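Local coordinates for mannose-specific lectin 2 chain 1 (Colocasia esculenta, PDB 5T1X), which binds mannose as a GNA-related lectin of taro and agglutinates rabbit erythrocytes, at residues A[10-15]-A[23-28]; A[42-47]-A[69-74]. All blocks are in the same frame, centred on the assembly; numbering follows the deposited sequence.

Contact 1. Residues A[10-15]-A[23-28]; sequences QTLNTD and FDLVMQ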
ATOM      1  N   GLN A  10       4.528  -0.263  12.506  1.00 15.13           N
ATOM      2  CA  GLN A  10       3.776  -1.486  12.838  1.00 14.84           C
ATOM      3  C   GLN A  10       4.731  -2.678  12.990  1.00 19.53           C
ATOM      4  O   GLN A  10       5.895  -2.593  12.599  1.00 18.96           O
ATOM      5  CB  GLN A  10       2.704  -1.784  11.784  1.00 15.12           C
ATOM      6  CG  GLN A  10       1.616  -0.720  11.713  1.00 18.19           C
ATOM      7  CD  GLN A  10       0.587  -1.039  10.654  1.00 22.22           C
ATOM      8  OE1 GLN A  10       0.871  -1.667   9.635  1.00 14.61           O
ATOM      9  NE2 GLN A  10      -0.632  -0.591  10.865  1.00 21.12           N
ATOM     10  N   THR A  11       4.240  -3.786  13.559  1.00 16.89           N
ATOM     11  CA  THR A  11       5.030  -4.991  13.768  1.00 17.75           C
ATOM     12  C   THR A  11       4.296  -6.226  13.242  1.00 20.41           C
ATOM     13  O   THR A  11       3.104  -6.403  13.510  1.00 20.15           O
ATOM     14  CB  THR A  11       5.340  -5.166  15.284  1.00 25.00           C
ATOM     15  OG1 THR A  11       6.097  -4.052  15.772  1.00 24.74           O
ATOM     16  CG2 THR A  11       6.100  -6.452  15.596  1.00 26.66           C
ATOM     17  N   LEU A  12       5.021  -7.071  12.499  1.00 16.96           N
ATOM     18  CA  LEU A  12       4.559  -8.395  12.091  1.00 16.20           C
ATOM     19  C   LEU A  12       5.178  -9.324  13.135  1.00 22.69           C
ATOM     20  O   LEU A  12       6.399  -9.531  13.145  1.00 21.61           O
ATOM     21  CB  LEU A  12       4.930  -8.755  10.635  1.00 15.59           C
ATOM     22  CG  LEU A  12       4.479 -10.146  10.123  1.00 20.08           C
ATOM     23  CD1 LEU A  12       2.967 -10.238   9.982  1.00 19.56           C
ATOM     24  CD2 LEU A  12       5.125 -10.474   8.783  1.00 22.01           C
ATOM     25  N   ASN A  13       4.353  -9.756  14.099  1.00 20.37           N
ATOM     26  CA  ASN A  13       4.771 -10.582  15.229  1.00 21.80           C
ATOM     27  C   ASN A  13       5.166 -12.002  14.811  1.00 24.26           C
ATOM     28  O   ASN A  13       4.933 -12.416  13.670  1.00 22.26           O
ATOM     29  CB  ASN A  13       3.663 -10.634  16.280  1.00 27.67           C
ATOM     30  CG  ASN A  13       3.692  -9.467  17.233  1.00 59.27           C
ATOM     31  OD1 ASN A  13       3.054  -8.432  17.011  1.00 56.67           O
ATOM     32  ND2 ASN A  13       4.437  -9.611  18.322  1.00 53.50           N
ATOM     33  N   THR A  14       5.773 -12.743  15.763  1.00 21.40           N
ATOM     34  CA  THR A  14       6.234 -14.119  15.605  1.00 21.70           C
ATOM     35  C   THR A  14       5.072 -15.002  15.154  1.00 23.90           C
ATOM     36  O   THR A  14       3.989 -14.957  15.742  1.00 23.78           O
ATOM     37  CB  THR A  14       6.870 -14.604  16.917  1.00 26.93           C
ATOM     38  OG1 THR A  14       7.713 -13.570  17.430  1.00 25.97           O
ATOM     39  CG2 THR A  14       7.675 -15.876  16.742  1.00 29.00           C
ATOM     40  N   ASP A  15       5.303 -15.759  14.067  1.00 21.17           N
ATOM     41  CA  ASP A  15       4.382 -16.674  13.377  1.00 21.75           C
ATOM     42  C   ASP A  15       3.212 -15.911  12.713  1.00 24.05           C
ATOM     43  O   ASP A  15       2.206 -16.520  12.346  1.00 23.46           O
ATOM     44  CB  ASP A  15       3.879 -17.804  14.303  1.00 25.49           C
ATOM     45  CG  ASP A  15       4.972 -18.761  14.746  1.00 41.72           C
ATOM     46  OD1 ASP A  15       5.766 -19.202  13.879  1.00 44.22           O
ATOM     47  OD2 ASP A  15       5.018 -19.090  15.950  1.00 46.80           O
ATOM     48  N   PHE A  23       0.233 -16.277  -2.214  1.00 14.79           N
ATOM     49  CA  PHE A  23       1.487 -15.752  -1.678  1.00 13.96           C
ATOM     50  C   PHE A  23       1.329 -15.434  -0.208  1.00 18.00           C
ATOM     51  O   PHE A  23       0.437 -14.671   0.178  1.00 17.02           O
ATOM     52  CB  PHE A  23       1.943 -14.550  -2.507  1.00 14.70           C
ATOM     53  CG  PHE A  23       2.052 -14.936  -3.966  1.00 16.42           C
ATOM     54  CD1 PHE A  23       3.087 -15.754  -4.414  1.00 20.49           C
ATOM     55  CD2 PHE A  23       1.086 -14.531  -4.882  1.00 17.67           C
ATOM     56  CE1 PHE A  23       3.169 -16.134  -5.759  1.00 21.55           C
ATOM     57  CE2 PHE A  23       1.173 -14.910  -6.227  1.00 21.30           C
ATOM     58  CZ  PHE A  23       2.218 -15.698  -6.658  1.00 20.60           C
ATOM     59  N   ASP A  24       2.167 -16.086   0.618  1.00 15.13           N
ATOM     60  CA  ASP A  24       2.094 -16.026   2.072  1.00 14.88           C
ATOM     61  C   ASP A  24       3.447 -15.685   2.703  1.00 18.66           C
ATOM     62  O   ASP A  24       4.358 -16.520   2.720  1.00 19.73           O
ATOM     63  CB  ASP A  24       1.582 -17.390   2.586  1.00 16.87           C
ATOM     64  CG  ASP A  24       1.198 -17.456   4.047  1.00 24.89           C
ATOM     65  OD1 ASP A  24       1.252 -16.407   4.724  1.00 23.95           O
ATOM     66  OD2 ASP A  24       0.821 -18.562   4.513  1.00 26.95           O
ATOM     67  N   LEU A  25       3.557 -14.463   3.248  1.00 13.56           N
ATOM     68  CA  LEU A  25       4.761 -13.993   3.927  1.00 13.76           C
ATOM     69  C   LEU A  25       4.638 -14.334   5.395  1.00 17.72           C
ATOM     70  O   LEU A  25       3.704 -13.875   6.052  1.00 15.58           O
ATOM     71  CB  LEU A  25       4.959 -12.474   3.727  1.00 13.55           C
ATOM     72  CG  LEU A  25       6.217 -11.882   4.365  1.00 18.34           C
ATOM     73  CD1 LEU A  25       7.473 -12.149   3.510  1.00 19.39           C
ATOM     74  CD2 LEU A  25       6.047 -10.400   4.611  1.00 19.92           C
ATOM     75  N   VAL A  26       5.568 -15.155   5.910  1.00 14.96           N
ATOM     76  CA  VAL A  26       5.515 -15.587   7.301  1.00 15.65           C
ATOM     77  C   VAL A  26       6.795 -15.181   8.062  1.00 19.56           C
ATOM     78  O   VAL A  26       7.908 -15.512   7.637  1.00 18.87           O
ATOM     79  CB  VAL A  26       5.254 -17.117   7.425  1.00 20.33           C
ATOM     80  CG1 VAL A  26       4.959 -17.512   8.871  1.00 21.48           C
ATOM     81  CG2 VAL A  26       4.117 -17.577   6.510  1.00 19.42           C
ATOM     82  N   MET A  27       6.618 -14.476   9.197  1.00 17.00           N
ATOM     83  CA  MET A  27       7.712 -14.145  10.115  1.00 17.51           C
ATOM     84  C   MET A  27       7.758 -15.327  11.063  1.00 23.12           C
ATOM     85  O   MET A  27       6.957 -15.401  11.986  1.00 24.05           O
ATOM     86  CB  MET A  27       7.473 -12.789  10.817  1.00 18.75           C
ATOM     87  CG  MET A  27       8.518 -12.440  11.881  1.00 22.05           C
ATOM     88  SD  MET A  27      10.153 -12.071  11.209  1.00 24.91           S
ATOM     89  CE  MET A  27      10.973 -13.645  11.472  1.00 23.53           C
ATOM     90  N   GLN A  28       8.600 -16.309  10.775  1.00 21.03           N
ATOM     91  CA  GLN A  28       8.561 -17.573  11.507  1.00 22.21           C
ATOM     92  C   GLN A  28       9.221 -17.545  12.883  1.00 28.27           C
ATOM     93  O   GLN A  28      10.049 -16.677  13.161  1.00 27.72           O
ATOM     94  CB  GLN A  28       9.175 -18.692  10.673  1.00 24.29           C
ATOM     95  CG  GLN A  28       8.440 -18.880   9.356  1.00 20.96           C
ATOM     96  CD  GLN A  28       8.996 -19.958   8.462  1.00 32.47           C
ATOM     97  OE1 GLN A  28       8.295 -20.439   7.584  1.00 27.52           O
ATOM     98  NE2 GLN A  28      10.258 -20.347   8.628  1.00 26.93           N
TER
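The backbones of D15 and Q28 approach to 4.7 Å between their CA atoms, where the path from L12 to D15 diverges by 60° from that of L25 to Q28, so the two chains converge at one end instead of pairing as neighbouring strands. A single bond joins them: D15 N donates to M27 O at 2.7 Å. The nitrogen lies nearly on the extension of the carbonyl bond, with a C=O...N angle of 175°, but the N-H itself is bent at 136°. Next to this bond, M27 presents the base of its side chain. Its CB meets L12 CD2 at 3.9 Å, while CG lies 3.8 Å from the L12 carbonyl oxygen, and the thioether beyond bends away from 10-15 toward C51. L12 CG, anti to the backbone N, carries CD2 over to M27 CB, and L12 CD2 also reaches L25 CD2 at 4.3 Å. L12 lies on the short, weakly bonded strand 11-12 of one sheet, and its side chain spans to strand 23-27 of another, packing apolar groups between faces of the beta-prism II fold of GNA-related lectins. L33 and L35 continue this core around L25, and L53 adds to it beside L12. At the surface end D15 OD1 comes to 4.0 Å from Q28 C, alongside the backbone of Q28, with a weak bond to N29 ND2. T14 OG1 bonds to C51 O. The amide of Q28, a mannose-binding residue, points from this junction to the sugar site: OE1 bonds to Y36 OH, and NE2 to D30 OD1.

Contact 2. Residues A[42-47]-A[69-74]; sequences SNTANN and STVWRS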
ATOM      1  N   SER A  42      14.598 -14.536   3.942  1.00 24.14           N
ATOM      2  CA  SER A  42      15.638 -13.692   4.543  1.00 23.90           C
ATOM      3  C   SER A  42      16.893 -14.532   4.844  1.00 31.13           C
ATOM      4  O   SER A  42      17.978 -13.971   5.037  1.00 31.73           O
ATOM      5  CB  SER A  42      15.120 -13.036   5.819  1.00 24.46           C
ATOM      6  OG  SER A  42      14.730 -13.999   6.786  1.00 26.32           O
ATOM      7  N   ASN A  43      16.726 -15.883   4.884  1.00 28.85           N
ATOM      8  CA  ASN A  43      17.768 -16.896   5.135  1.00 30.82           C
ATOM      9  C   ASN A  43      18.404 -16.678   6.526  1.00 36.92           C
ATOM     10  O   ASN A  43      19.632 -16.675   6.674  1.00 38.81           O
ATOM     11  CB  ASN A  43      18.818 -16.889   4.005  1.00 31.95           C
ATOM     12  CG  ASN A  43      19.643 -18.153   3.861  1.00 62.87           C
ATOM     13  OD1 ASN A  43      19.683 -19.026   4.740  1.00 57.60           O
ATOM     14  ND2 ASN A  43      20.345 -18.265   2.744  1.00 58.07           N
ATOM     15  N   THR A  44      17.545 -16.504   7.547  1.00 32.74           N
ATOM     16  CA  THR A  44      17.956 -16.257   8.933  1.00 32.91           C
ATOM     17  C   THR A  44      17.358 -17.322   9.875  1.00 35.94           C
ATOM     18  O   THR A  44      17.021 -17.017  11.024  1.00 34.66           O
ATOM     19  CB  THR A  44      17.568 -14.821   9.348  1.00 36.49           C
ATOM     20  OG1 THR A  44      16.199 -14.571   9.021  1.00 34.61           O
ATOM     21  CG2 THR A  44      18.458 -13.761   8.706  1.00 34.16           C
ATOM     22  N   ALA A  45      17.235 -18.572   9.386  1.00 33.95           N
ATOM     23  CA  ALA A  45      16.684 -19.690  10.157  1.00 34.64           C
ATOM     24  C   ALA A  45      17.600 -20.047  11.338  1.00 41.22           C
ATOM     25  O   ALA A  45      18.811 -20.156  11.164  1.00 41.23           O
ATOM     26  CB  ALA A  45      16.468 -20.899   9.256  1.00 35.97           C
ATOM     27  N   ASN A  46      16.999 -20.170  12.543  1.00 39.57           N
ATOM     28  CA  ASN A  46      17.580 -20.481  13.862  1.00 41.56           C
ATOM     29  C   ASN A  46      18.494 -19.342  14.386  1.00 46.50           C
ATOM     30  O   ASN A  46      19.282 -19.569  15.306  1.00 48.55           O
ATOM     31  CB  ASN A  46      18.320 -21.835  13.859  1.00 45.33           C
ATOM     32  CG  ASN A  46      17.505 -22.961  13.265  1.00 68.05           C
ATOM     33  OD1 ASN A  46      17.786 -23.443  12.165  1.00 64.39           O
ATOM     34  ND2 ASN A  46      16.445 -23.367  13.951  1.00 59.80           N
ATOM     35  N   ASN A  47      18.329 -18.107  13.868  1.00 41.47           N
ATOM     36  CA  ASN A  47      19.150 -16.963  14.289  1.00 41.69           C
ATOM     37  C   ASN A  47      18.568 -16.209  15.503  1.00 46.31           C
ATOM     38  O   ASN A  47      19.182 -15.242  15.964  1.00 46.68           O
ATOM     39  CB  ASN A  47      19.372 -15.995  13.124  1.00 40.45           C
ATOM     40  CG  ASN A  47      20.195 -16.548  11.983  1.00 54.39           C
ATOM     41  OD1 ASN A  47      20.332 -17.761  11.796  1.00 55.46           O
ATOM     42  ND2 ASN A  47      20.750 -15.664  11.177  1.00 39.59           N
ATOM     43  N   SER A  69      17.694  -7.349  19.394  1.00 42.71           N
ATOM     44  CA  SER A  69      18.898  -7.352  18.558  1.00 42.41           C
ATOM     45  C   SER A  69      18.540  -7.619  17.095  1.00 42.16           C
ATOM     46  O   SER A  69      17.742  -8.517  16.817  1.00 40.53           O
ATOM     47  CB  SER A  69      19.894  -8.390  19.058  1.00 48.37           C
ATOM     48  OG  SER A  69      20.260  -8.120  20.401  1.00 60.74           O
ATOM     49  N   THR A  70      19.133  -6.841  16.166  1.00 36.52           N
ATOM     50  CA  THR A  70      18.879  -6.949  14.724  1.00 34.14           C
ATOM     51  C   THR A  70      19.492  -8.251  14.178  1.00 37.97           C
ATOM     52  O   THR A  70      20.631  -8.600  14.495  1.00 38.69           O
ATOM     53  CB  THR A  70      19.369  -5.685  13.998  1.00 39.98           C
ATOM     54  OG1 THR A  70      18.694  -4.564  14.566  1.00 40.96           O
ATOM     55  CG2 THR A  70      19.090  -5.708  12.497  1.00 36.36           C
ATOM     56  N   VAL A  71      18.694  -8.964  13.372  1.00 33.36           N
ATOM     57  CA  VAL A  71      19.009 -10.249  12.746  1.00 33.82           C
ATOM     58  C   VAL A  71      19.222 -10.060  11.223  1.00 34.87           C
ATOM     59  O   VAL A  71      20.092 -10.706  10.638  1.00 34.75           O
ATOM     60  CB  VAL A  71      17.863 -11.264  13.059  1.00 37.33           C
ATOM     61  CG1 VAL A  71      18.046 -12.583  12.321  1.00 37.67           C
ATOM     62  CG2 VAL A  71      17.734 -11.512  14.561  1.00 38.24           C
ATOM     63  N   TRP A  72      18.426  -9.177  10.595  1.00 29.55           N
ATOM     64  CA  TRP A  72      18.459  -8.919   9.151  1.00 28.24           C
ATOM     65  C   TRP A  72      17.889  -7.533   8.853  1.00 28.67           C
ATOM     66  O   TRP A  72      17.019  -7.062   9.587  1.00 27.26           O
ATOM     67  CB  TRP A  72      17.642 -10.018   8.421  1.00 26.74           C
ATOM     68  CG  TRP A  72      17.495  -9.869   6.930  1.00 26.75           C
ATOM     69  CD1 TRP A  72      18.300 -10.408   5.970  1.00 30.51           C
ATOM     70  CD2 TRP A  72      16.431  -9.203   6.234  1.00 24.91           C
ATOM     71  NE1 TRP A  72      17.828 -10.085   4.719  1.00 29.32           N
ATOM     72  CE2 TRP A  72      16.683  -9.342   4.851  1.00 28.84           C
ATOM     73  CE3 TRP A  72      15.312  -8.457   6.645  1.00 24.82           C
ATOM     74  CZ2 TRP A  72      15.845  -8.782   3.875  1.00 26.84           C
ATOM     75  CZ3 TRP A  72      14.474  -7.918   5.679  1.00 25.01           C
ATOM     76  CH2 TRP A  72      14.743  -8.082   4.313  1.00 25.64           C
ATOM     77  N   ARG A  73      18.392  -6.881   7.788  1.00 24.69           N
ATOM     78  CA  ARG A  73      17.915  -5.569   7.324  1.00 23.30           C
ATOM     79  C   ARG A  73      17.913  -5.526   5.786  1.00 24.61           C
ATOM     80  O   ARG A  73      18.777  -6.140   5.157  1.00 25.15           O
ATOM     81  CB  ARG A  73      18.721  -4.399   7.940  1.00 26.32           C
ATOM     82  CG  ARG A  73      20.214  -4.378   7.639  1.00 41.12           C
ATOM     83  CD  ARG A  73      20.927  -3.275   8.403  1.00 53.02           C
ATOM     84  NE  ARG A  73      21.218  -3.653   9.788  1.00 63.47           N
ATOM     85  CZ  ARG A  73      22.369  -4.177  10.202  1.00 78.91           C
ATOM     86  NH1 ARG A  73      23.356  -4.396   9.340  1.00 68.03           N
ATOM     87  NH2 ARG A  73      22.543  -4.487  11.479  1.00 62.80           N
ATOM     88  N   SER A  74      16.926  -4.833   5.180  1.00 20.09           N
ATOM     89  CA  SER A  74      16.806  -4.754   3.719  1.00 20.06           C
ATOM     90  C   SER A  74      17.860  -3.821   3.069  1.00 26.39           C
ATOM     91  O   SER A  74      17.986  -3.827   1.841  1.00 26.61           O
ATOM     92  CB  SER A  74      15.402  -4.327   3.308  1.00 21.26           C
ATOM     93  OG  SER A  74      15.008  -3.113   3.924  1.00 23.68           O
TER
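S42 OG is gripped by several groups: it donates to T44 OG1 at 2.7 Å and accepts from the backbone N-H of L33, while N32 OD1, only weakly bonded to it, would compete for the same proton. A chi1 of 60° turns OG toward T44 OG1 and L33 N, between the backbone N and the carbonyl carbon of its own residue. S42 CB, for its part, lies over the indole of W72, 4.0 Å from the centroid of the five-membered ring and only 2° off the ring normal, a CH-pi contact over the face. The carbonyl oxygen of S42 comes to 3.7 Å from W72 CD1. On the opposite face of the indole lies the backbone N of S74.

T44 is held likewise, since its OG1 bonds onward to C31 O. The torsion that puts OG1 there sets CG2 anti to the carbonyl carbon, and the methyl touches W72 CB at 3.8 Å, the two side chains meeting at about a right angle. T44 CB also packs against V71 CG1 (3.8 Å), and N47 CB closes on the same methyl at 3.7 Å. V71 CG1 thus touches both ends of the type II turn from T44 to N47, whose closing bond from N47 N to T44 O is weak.

V71 and W72 can both face the loop because strand 70-73 carries a classic beta bulge, the two residues lying opposite I63. N32 OD1, from a mannose-binding residue, takes the backbone N-H of T44, and W72 lies beside W40, probably also a ligand residue. The loop following strand 40-41 thereby packs on the outer strand 70-73 of the neighbouring sheet, close to the carbohydrate-binding motif of this bulb-type lectin domain.

Overall arrangement
Following the chain from its N terminus, contact 1 closes first, bringing 23-28 back to 10-15 around the strand 16-20, and it is complete before contact 2 opens. Contact 2 then closes a longer loop, which runs from 42-47 through strands 52-55 and 61-64 to 69-74. The two are in series and neither encloses the other; the centres of contacts 1 and 2 are 13 Å apart. They share the sheet 11-12, 52-55, 61-64, 70-73, which contact 1 enters by its first outer strand and contact 2 by its last. Contact 1 links that sheet to strand 23-27 of the sheet with the mannose-binding motif; contact 2 links it to the loop that follows strand 40-41 of the same motif-bearing sheet.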